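Local coordinates for activator of Hsp90 ATPase homologue 1/2-like C-terminal domain-containing protein (Nitrosomonas europaea, PDB 1XFS) that is of unknown function but belongs to the AHA1 family, with a Bet v 1-like fold of the kind that often encloses a hydrophobic pocket, at residues V25-G28 and L29-E33; K142-E146 and M147-E151. All coordinates share one frame; numbering follows the deposited sequence.

Contact 1 of 2, residues V25-G28 and L29-E33; sequences VWRG and LTEPE
Arg27 and Glu31 meet one helical turn apart, and the grip is made by the epsilon nitrogen rather than by the end of the guanidinium. Arg27 NE gives its hydrogen to Glu31 OE1 at 2.7 Å in a salt bridge that comes down on the carboxylate from above its plane, the two flat groups being turned 41° apart. Arg27 makes this possible by bending at chi3 (60°), which swings NE out of the line of the chain and toward the glutamate. Glu31, its chain extended beyond CG, reaches back along the arginine, where Glu31 OE1 also lies 3.4 Å from Arg27 CB. The pair occupies the outer side of the turn.

On the buried side, Thr30 lays its methyl over one face of the Trp26 indole. Thr30 CG2 stands 4.1 Å from the centroid of the six-membered ring of Trp26, a CH-pi contact displaced toward the rim at Trp26 CE2. With chi1 at 61°, Thr30 OG1 sits between the backbone N and the carbonyl carbon and comes within 2.8 Å of Trp26 O.

All this happens at the C-terminal end of helix 22-30, which lies against the antiparallel sheet of this Bet v 1-like fold; Trp26 and Thr30 both touch Leu86 of strand 85-89, while Val25 and Leu29 reach Leu120 of strand 115-122. Those last two side chains run side by side, Val25 CG1 being 4.1 Å from Leu29 CD1.

The backbone closes the helix underneath. Leu29 N donates to Val25 O at 3.0 Å, and Arg27 O takes two bonds, from Glu31 N at 2.9 Å and from Thr30 N at 3.2 Å. Glu31 then leaves helical angles and serves as N-cap residue of helix 32-35.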
ATOM      1  N   VAL A  25     -12.895  13.626  16.182  1.00 12.11           N
ATOM      2  CA  VAL A  25     -12.900  12.243  15.730  1.00 10.86           C
ATOM      3  C   VAL A  25     -11.575  11.947  15.041  1.00 11.25           C
ATOM      4  O   VAL A  25     -10.962  10.894  15.263  1.00 10.19           O
ATOM      5  CB  VAL A  25     -14.060  11.974  14.746  1.00 10.92           C
ATOM      6  CG1 VAL A  25     -13.965  10.553  14.190  1.00 10.53           C
ATOM      7  CG2 VAL A  25     -15.392  12.167  15.461  1.00 14.47           C
ATOM      8  N   TRP A  26     -11.121  12.883  14.218  1.00 11.67           N
ATOM      9  CA  TRP A  26      -9.862  12.694  13.518  1.00  9.99           C
ATOM     10  C   TRP A  26      -8.719  12.504  14.501  1.00 10.63           C
ATOM     11  O   TRP A  26      -7.862  11.656  14.291  1.00 10.09           O
ATOM     12  CB  TRP A  26      -9.571  13.880  12.602  1.00 10.34           C
ATOM     13  CG  TRP A  26      -8.304  13.708  11.810  1.00 10.28           C
ATOM     14  CD1 TRP A  26      -7.117  14.346  12.010  1.00 10.52           C
ATOM     15  CD2 TRP A  26      -8.109  12.838  10.684  1.00  9.96           C
ATOM     16  NE1 TRP A  26      -6.189  13.935  11.072  1.00 11.89           N
ATOM     17  CE2 TRP A  26      -6.777  13.010  10.247  1.00 10.87           C
ATOM     18  CE3 TRP A  26      -8.936  11.934   9.999  1.00  9.27           C
ATOM     19  CZ2 TRP A  26      -6.247  12.312   9.153  1.00 11.74           C
ATOM     20  CZ3 TRP A  26      -8.405  11.235   8.904  1.00  9.74           C
ATOM     21  CH2 TRP A  26      -7.076  11.434   8.497  1.00 10.37           C
ATOM     22  N   ARG A  27      -8.699  13.286  15.575  1.00 10.86           N
ATOM     23  CA  ARG A  27      -7.631  13.138  16.553  1.00 11.32           C
ATOM     24  C   ARG A  27      -7.709  11.762  17.212  1.00 11.51           C
ATOM     25  O   ARG A  27      -6.685  11.125  17.477  1.00 10.93           O
ATOM     26  CB  ARG A  27      -7.701  14.242  17.609  1.00 12.94           C
ATOM     27  CG  ARG A  27      -7.440  15.630  17.039  1.00 15.40           C
ATOM     28  CD  ARG A  27      -7.482  16.689  18.125  1.00 21.18           C
ATOM     29  NE  ARG A  27      -6.474  16.436  19.147  1.00 23.08           N
ATOM     30  CZ  ARG A  27      -6.308  17.181  20.236  1.00 29.11           C
ATOM     31  NH1 ARG A  27      -7.088  18.231  20.448  1.00 28.36           N
ATOM     32  NH2 ARG A  27      -5.357  16.877  21.111  1.00 28.84           N
ATOM     33  N   GLY A  28      -8.925  11.291  17.465  1.00 13.08           N
ATOM     34  CA  GLY A  28      -9.084   9.982  18.074  1.00 11.69           C
ATOM     35  C   GLY A  28      -8.548   8.862  17.195  1.00 11.46           C
ATOM     36  O   GLY A  28      -8.028   7.863  17.689  1.00 12.59           O
ATOM     37  N   LEU A  29      -8.664   9.030  15.883  1.00 11.27           N
ATOM     38  CA  LEU A  29      -8.197   8.025  14.937  1.00 11.65           C
ATOM     39  C   LEU A  29      -6.706   8.058  14.658  1.00 10.42           C
ATOM     40  O   LEU A  29      -6.144   7.072  14.181  1.00 11.56           O
ATOM     41  CB  LEU A  29      -8.931   8.192  13.606  1.00 13.07           C
ATOM     42  CG  LEU A  29     -10.392   7.752  13.585  1.00 17.83           C
ATOM     43  CD1 LEU A  29     -11.082   8.355  12.377  1.00 19.29           C
ATOM     44  CD2 LEU A  29     -10.461   6.234  13.555  1.00 19.81           C
ATOM     45  N   THR A  30      -6.064   9.176  14.976  1.00 10.95           N
ATOM     46  CA  THR A  30      -4.653   9.345  14.658  1.00 12.40           C
ATOM     47  C   THR A  30      -3.648   9.575  15.786  1.00 13.52           C
ATOM     48  O   THR A  30      -2.439   9.510  15.551  1.00 13.66           O
ATOM     49  CB  THR A  30      -4.510  10.492  13.656  1.00 11.43           C
ATOM     50  OG1 THR A  30      -5.014  11.701  14.241  1.00 13.55           O
ATOM     51  CG2 THR A  30      -5.324  10.189  12.401  1.00 10.20           C
ATOM     52  N   GLU A  31      -4.125   9.852  16.994  1.00 13.33           N
ATOM     53  CA  GLU A  31      -3.220  10.092  18.117  1.00 14.68           C
ATOM     54  C   GLU A  31      -3.070   8.862  19.011  1.00 14.58           C
ATOM     55  O   GLU A  31      -4.032   8.403  19.626  1.00 14.72           O
ATOM     56  CB  GLU A  31      -3.714  11.283  18.947  1.00 13.40           C
ATOM     57  CG  GLU A  31      -3.772  12.592  18.160  1.00 16.69           C
ATOM     58  CD  GLU A  31      -4.150  13.785  19.020  1.00 21.41           C
ATOM     59  OE1 GLU A  31      -4.423  14.867  18.452  1.00 21.69           O
ATOM     60  OE2 GLU A  31      -4.163  13.648  20.265  1.00 24.55           O
ATOM     61  N   PRO A  32      -1.848   8.316  19.098  1.00 14.88           N
ATOM     62  CA  PRO A  32      -1.574   7.133  19.921  1.00 16.18           C
ATOM     63  C   PRO A  32      -2.157   7.216  21.340  1.00 16.96           C
ATOM     64  O   PRO A  32      -2.763   6.262  21.817  1.00 16.40           O
ATOM     65  CB  PRO A  32      -0.049   7.057  19.914  1.00 15.49           C
ATOM     66  CG  PRO A  32       0.295   7.582  18.547  1.00 16.46           C
ATOM     67  CD  PRO A  32      -0.623   8.787  18.428  1.00 15.63           C
ATOM     68  N   GLU A  33      -1.983   8.360  21.998  1.00 17.80           N
ATOM     69  CA  GLU A  33      -2.494   8.546  23.353  1.00 20.10           C
ATOM     70  C   GLU A  33      -3.998   8.303  23.453  1.00 20.18           C
ATOM     71  O   GLU A  33      -4.503   7.917  24.510  1.00 20.48           O
ATOM     72  CB  GLU A  33      -2.160   9.952  23.862  1.00 24.01           C
ATOM     73  CG  GLU A  33      -0.724  10.110  24.353  1.00 29.31           C
ATOM     74  CD  GLU A  33      -0.482   9.431  25.694  1.00 32.20           C
ATOM     75  OE1 GLU A  33      -0.925   9.977  26.728  1.00 33.56           O
ATOM     76  OE2 GLU A  33       0.138   8.347  25.718  1.00 34.51           O
TER

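Contact 2 of 2, residues K142-E146 and M147-E151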
ATOM      1  N   LYS A 142     -14.901 -14.043   5.123  1.00 18.30           N
ATOM      2  CA  LYS A 142     -15.761 -14.903   5.930  1.00 20.47           C
ATOM      3  C   LYS A 142     -15.115 -15.156   7.291  1.00 21.14           C
ATOM      4  O   LYS A 142     -15.786 -15.123   8.326  1.00 22.68           O
ATOM      5  CB  LYS A 142     -15.988 -16.230   5.195  1.00 20.66           C
ATOM      6  CG  LYS A 142     -16.950 -17.193   5.878  1.00 24.56           C
ATOM      7  CD  LYS A 142     -18.361 -16.640   5.934  1.00 25.74           C
ATOM      8  CE  LYS A 142     -19.325 -17.672   6.504  1.00 28.01           C
ATOM      9  NZ  LYS A 142     -20.725 -17.167   6.526  1.00 29.71           N
ATOM     10  N   LEU A 143     -13.808 -15.396   7.285  1.00 20.86           N
ATOM     11  CA  LEU A 143     -13.068 -15.650   8.514  1.00 22.35           C
ATOM     12  C   LEU A 143     -13.155 -14.461   9.464  1.00 23.60           C
ATOM     13  O   LEU A 143     -13.309 -14.633  10.675  1.00 23.23           O
ATOM     14  CB  LEU A 143     -11.600 -15.942   8.200  1.00 24.11           C
ATOM     15  CG  LEU A 143     -10.691 -16.198   9.407  1.00 25.63           C
ATOM     16  CD1 LEU A 143     -11.176 -17.430  10.164  1.00 28.30           C
ATOM     17  CD2 LEU A 143      -9.257 -16.393   8.939  1.00 27.62           C
ATOM     18  N   HIS A 144     -13.048 -13.255   8.914  1.00 22.21           N
ATOM     19  CA  HIS A 144     -13.116 -12.049   9.736  1.00 23.54           C
ATOM     20  C   HIS A 144     -14.497 -11.948  10.376  1.00 23.92           C
ATOM     21  O   HIS A 144     -14.631 -11.507  11.517  1.00 25.17           O
ATOM     22  CB  HIS A 144     -12.830 -10.802   8.887  1.00 22.14           C
ATOM     23  CG  HIS A 144     -12.235  -9.666   9.662  1.00 22.88           C
ATOM     24  ND1 HIS A 144     -11.793  -8.505   9.062  1.00 23.15           N
ATOM     25  CD2 HIS A 144     -11.998  -9.515  10.988  1.00 22.71           C
ATOM     26  CE1 HIS A 144     -11.310  -7.690   9.985  1.00 21.58           C
ATOM     27  NE2 HIS A 144     -11.422  -8.280  11.160  1.00 23.91           N
ATOM     28  N   GLU A 145     -15.524 -12.360   9.639  1.00 25.35           N
ATOM     29  CA  GLU A 145     -16.885 -12.333  10.163  1.00 27.75           C
ATOM     30  C   GLU A 145     -16.991 -13.289  11.347  1.00 29.87           C
ATOM     31  O   GLU A 145     -17.586 -12.962  12.371  1.00 30.14           O
ATOM     32  CB  GLU A 145     -17.888 -12.747   9.083  1.00 27.33           C
ATOM     33  CG  GLU A 145     -18.132 -11.698   8.011  1.00 28.85           C
ATOM     34  CD  GLU A 145     -19.192 -12.130   7.017  1.00 28.81           C
ATOM     35  OE1 GLU A 145     -20.260 -12.607   7.455  1.00 31.18           O
ATOM     36  OE2 GLU A 145     -18.969 -11.982   5.798  1.00 26.86           O
ATOM     37  N   GLU A 146     -16.410 -14.474  11.195  1.00 31.63           N
ATOM     38  CA  GLU A 146     -16.432 -15.485  12.245  1.00 34.64           C
ATOM     39  C   GLU A 146     -15.496 -15.080  13.375  1.00 36.30           C
ATOM     40  O   GLU A 146     -15.420 -15.747  14.406  1.00 37.64           O
ATOM     41  CB  GLU A 146     -15.993 -16.834  11.679  1.00 33.91           C
ATOM     42  CG  GLU A 146     -16.697 -17.211  10.389  1.00 33.44           C
ATOM     43  CD  GLU A 146     -16.189 -18.513   9.805  1.00 33.57           C
ATOM     44  OE1 GLU A 146     -14.957 -18.661   9.658  1.00 32.66           O
ATOM     45  OE2 GLU A 146     -17.022 -19.384   9.485  1.00 34.09           O
HETATM   46  N   MSE A 147     -14.779 -13.981  13.170  1.00 39.04           N
HETATM   47  CA  MSE A 147     -13.838 -13.483  14.163  1.00 41.20           C
HETATM   48  C   MSE A 147     -14.482 -12.380  15.000  1.00 40.25           C
HETATM   49  O   MSE A 147     -13.870 -11.861  15.933  1.00 40.45           O
HETATM   50  CB  MSE A 147     -12.590 -12.942  13.466  1.00 46.20           C
HETATM   51  CG  MSE A 147     -11.305 -13.112  14.257  1.00 52.67           C
HETATM   52 SE   MSE A 147     -10.768 -14.967  14.369  1.00 63.05          SE
HETATM   53  CE  MSE A 147      -9.827 -15.094  12.685  1.00 59.70           C
ATOM     54  N   GLY A 148     -15.716 -12.022  14.656  1.00 38.60           N
ATOM     55  CA  GLY A 148     -16.420 -10.987  15.391  1.00 36.48           C
ATOM     56  C   GLY A 148     -16.130  -9.584  14.892  1.00 35.01           C
ATOM     57  O   GLY A 148     -16.007  -8.651  15.687  1.00 34.69           O
ATOM     58  N   PHE A 149     -16.025  -9.428  13.576  1.00 33.57           N
ATOM     59  CA  PHE A 149     -15.746  -8.124  12.986  1.00 32.51           C
ATOM     60  C   PHE A 149     -16.822  -7.091  13.304  1.00 31.56           C
ATOM     61  O   PHE A 149     -16.531  -6.036  13.866  1.00 29.48           O
ATOM     62  CB  PHE A 149     -15.591  -8.252  11.464  1.00 33.63           C
ATOM     63  CG  PHE A 149     -15.617  -6.933  10.738  1.00 35.85           C
ATOM     64  CD1 PHE A 149     -16.821  -6.394  10.286  1.00 35.83           C
ATOM     65  CD2 PHE A 149     -14.443  -6.214  10.533  1.00 35.94           C
ATOM     66  CE1 PHE A 149     -16.857  -5.158   9.642  1.00 37.69           C
ATOM     67  CE2 PHE A 149     -14.467  -4.977   9.890  1.00 37.53           C
ATOM     68  CZ  PHE A 149     -15.676  -4.446   9.444  1.00 37.68           C
ATOM     69  N   HIS A 150     -18.063  -7.394  12.940  1.00 31.03           N
ATOM     70  CA  HIS A 150     -19.162  -6.468  13.177  1.00 31.82           C
ATOM     71  C   HIS A 150     -19.283  -6.069  14.644  1.00 30.79           C
ATOM     72  O   HIS A 150     -19.325  -4.881  14.962  1.00 30.38           O
ATOM     73  CB  HIS A 150     -20.479  -7.070  12.679  1.00 34.08           C
ATOM     74  CG  HIS A 150     -21.652  -6.149  12.814  1.00 35.73           C
ATOM     75  ND1 HIS A 150     -22.278  -5.912  14.020  1.00 37.32           N
ATOM     76  CD2 HIS A 150     -22.300  -5.390  11.899  1.00 37.00           C
ATOM     77  CE1 HIS A 150     -23.261  -5.049  13.841  1.00 37.45           C
ATOM     78  NE2 HIS A 150     -23.295  -4.715  12.562  1.00 38.08           N
ATOM     79  N   GLU A 151     -19.335  -7.053  15.537  1.00 29.79           N
ATOM     80  CA  GLU A 151     -19.448  -6.765  16.964  1.00 29.12           C
ATOM     81  C   GLU A 151     -18.207  -6.051  17.483  1.00 27.19           C
ATOM     82  O   GLU A 151     -18.305  -5.034  18.171  1.00 25.99           O
ATOM     83  CB  GLU A 151     -19.646  -8.054  17.768  1.00 32.53           C
ATOM     84  CG  GLU A 151     -19.800  -7.815  19.268  1.00 36.69           C
ATOM     85  CD  GLU A 151     -19.821  -9.101  20.075  1.00 39.76           C
ATOM     86  OE1 GLU A 151     -20.014  -9.025  21.309  1.00 41.16           O
ATOM     87  OE2 GLU A 151     -19.640 -10.184  19.479  1.00 41.81           O
TER
HETATM   88  O   HOH W   1     -18.618 -10.549  12.569  1.00 32.12           O
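His144 and Phe149 both hold CG anti to the backbone N (chi1 -152° and 167°), and these settings bring their rings together across the bend between two helices. The edge of Phe149 is turned toward the face of His144 in a T-shaped pair, centroids 4.9 Å apart and planes at 66°. Phe149 CD2 comes within 3.5 Å of His144 CE1, while Phe149 CB lies over the same imidazole as a CH-pi contact. Alongside, Met147, a selenomethionine, folds back at chi2 and chi3 until its CE meets Leu143 CG at 3.6 Å. Gly148, with positive phi, is the first residue to leave helical angles, in a Schellman motif: Gly148 N donates to Glu145 O at 3.1 Å, and Phe149 N makes a weak bond to His144 O. With a side chain, position 148 would jam against the preceding carbonyl. An alanine in place of His144 is likely to strip Phe149 of the ring it packs on and leave His135 NE2 without the ND1 of His144 that it hydrogen-bonds. Thus helix 138-145 turns into helix 149-167, with His144, Glu145 and Phe149 all resting on Leu12 of strand 11-18.

Overall arrangement
Contact 1 comes first along the chain, at the junction of helices 22-30 and 32-35; contact 2 follows much later, where helix 138-145 gives way to helix 149-167. Their centres are 24 Å apart, on opposite sides of the chain's centre, and the nearest atoms stay about 12 Å from each other, so they do not touch. Both are helix-to-helix bends linked through one antiparallel sheet of seven strands: residues 25-33 pack on strands 45-51, 85-89 and 115-122, and residues 142-151 on strand 11-18, outermost within this chain. Contact 1 is largely buried, contact 2 lies at the surface. In this Bet v 1-like domain, one thus lies where two short helices pack on the sheet, the other where the long C-terminal helix begins.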